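Local coordinates for protein adhesin LabA (PDB 6GMM) that probably serves Helicobacter pylori as a lectin-like outer-membrane adhesin, attaching the bacterium to LacdiNAc-bearing glycans of the gastric mucosa, at residues Q60-L63 with L64-A68. Numbering follows the deposited sequence.
Sequences QAVL and LALNA
Leu64 begins the second half of this stretch of alpha-helix by giving its N-H to Gln60 O, four residues back, at 3.0 Å. In the side chain of Leu64, CG stands anti to the backbone N (chi1 -169°), and the end of the side chain leads away from 60-63, where Leu64 touches Met248 of helix 239-264. Ala65 comes next, its N 3.2 Å from Ala61 O, the next rung of the same i to i+4 ladder, while its CB lies 3.4 Å from Val62 O. At Leu66 the backbone N bonds to Val62 O, and here the two side chains meet as well. Val62 and Leu66 lie alongside each other and point the same way, methyl CG1 of Val62 being 3.8 Å from methyl CD1 of Leu66, an i to i+4 apolar pair on one face of the helix. Asn67 N bonds to Leu63 O at 3.0 Å. The amide of Asn67 folds back beside that same carbonyl, with ND2 3.2 Å from Leu63 O but badly angled for a hydrogen bond; the other end of the amide is held, OD1 accepting the N-H of Gly350. Ala68 carries the pattern on, bonding back to Leu64 O. This is regular alpha-helix, part of helix 57-76 in the adhesion domain, and most of it is buried: helix 188-205 packs against Ala65 and the Val62–Leu66 pair, helix 239-264 against Val62, Leu64 and Ala68, and helix 354-366 against Gln60, Leu63 and Asn67.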
loop_
_atom_site.group_PDB
_atom_site.type_symbol
_atom_site.label_atom_id
_atom_site.label_comp_id
_atom_site.label_asym_id
_atom_site.label_seq_id
_atom_site.Cartn_x
_atom_site.Cartn_y
_atom_site.Cartn_z
ATOM N N GLN A 60 2.830 1.666 8.607
ATOM C CA GLN A 60 3.420 2.946 8.185
ATOM C C GLN A 60 2.687 3.492 6.974
ATOM O O GLN A 60 2.572 4.702 6.865
ATOM C CB GLN A 60 4.914 2.827 7.863
ATOM C CG GLN A 60 5.748 2.289 9.015
ATOM C CD GLN A 60 5.742 3.255 10.162
ATOM O OE1 GLN A 60 6.042 4.436 9.996
ATOM N NE2 GLN A 60 5.351 2.783 11.337
ATOM N N ALA A 61 2.155 2.629 6.078
ATOM C CA ALA A 61 1.421 3.176 4.909
ATOM C C ALA A 61 0.195 3.944 5.338
ATOM O O ALA A 61 -0.056 5.036 4.815
ATOM C CB ALA A 61 1.047 2.081 3.914
ATOM N N VAL A 62 -0.546 3.389 6.324
ATOM C CA VAL A 62 -1.744 3.980 6.914
ATOM C C VAL A 62 -1.336 5.302 7.498
ATOM O O VAL A 62 -1.862 6.325 7.075
ATOM C CB VAL A 62 -2.358 3.065 8.003
ATOM C CG1 VAL A 62 -3.528 3.753 8.720
ATOM C CG2 VAL A 62 -2.794 1.730 7.424
ATOM N N LEU A 63 -0.356 5.290 8.429
ATOM C CA LEU A 63 0.165 6.489 9.093
ATOM C C LEU A 63 0.459 7.643 8.132
ATOM O O LEU A 63 0.038 8.765 8.396
ATOM C CB LEU A 63 1.427 6.120 9.890
ATOM C CG LEU A 63 1.257 6.071 11.416
ATOM C CD1 LEU A 63 0.112 5.129 11.833
ATOM C CD2 LEU A 63 2.576 5.666 12.097
ATOM N N LEU A 64 1.127 7.381 7.005
ATOM C CA LEU A 64 1.415 8.476 6.067
ATOM C C LEU A 64 0.168 9.003 5.436
ATOM O O LEU A 64 0.063 10.204 5.307
ATOM C CB LEU A 64 2.433 8.061 4.976
ATOM C CG LEU A 64 3.013 9.204 4.106
ATOM C CD1 LEU A 64 3.638 10.276 4.945
ATOM C CD2 LEU A 64 4.010 8.654 3.061
ATOM N N ALA A 65 -0.785 8.143 5.054
ATOM C CA ALA A 65 -2.047 8.628 4.475
ATOM C C ALA A 65 -2.768 9.522 5.472
ATOM O O ALA A 65 -3.219 10.594 5.076
ATOM C CB ALA A 65 -2.947 7.463 4.062
ATOM N N LEU A 66 -2.796 9.146 6.777
ATOM C CA LEU A 66 -3.500 9.956 7.803
ATOM C C LEU A 66 -2.824 11.312 8.052
ATOM O O LEU A 66 -3.470 12.361 7.917
ATOM C CB LEU A 66 -3.680 9.160 9.114
ATOM C CG LEU A 66 -4.389 7.806 9.011
ATOM C CD1 LEU A 66 -4.411 7.110 10.339
ATOM C CD2 LEU A 66 -5.807 7.933 8.444
ATOM N N ASN A 67 -1.514 11.297 8.359
ATOM C CA ASN A 67 -0.715 12.504 8.561
ATOM C C ASN A 67 -0.779 13.376 7.319
ATOM O O ASN A 67 -0.835 14.595 7.430
ATOM C CB ASN A 67 0.732 12.140 8.850
ATOM C CG ASN A 67 0.948 11.564 10.227
ATOM O OD1 ASN A 67 0.354 12.000 11.215
ATOM N ND2 ASN A 67 1.813 10.571 10.329
ATOM N N ALA A 68 -0.780 12.785 6.135
ATOM C CA ALA A 68 -0.860 13.650 4.958
ATOM C C ALA A 68 -2.258 14.259 4.780
ATOM O O ALA A 68 -2.350 15.408 4.341
ATOM C CB ALA A 68 -0.386 12.929 3.707
#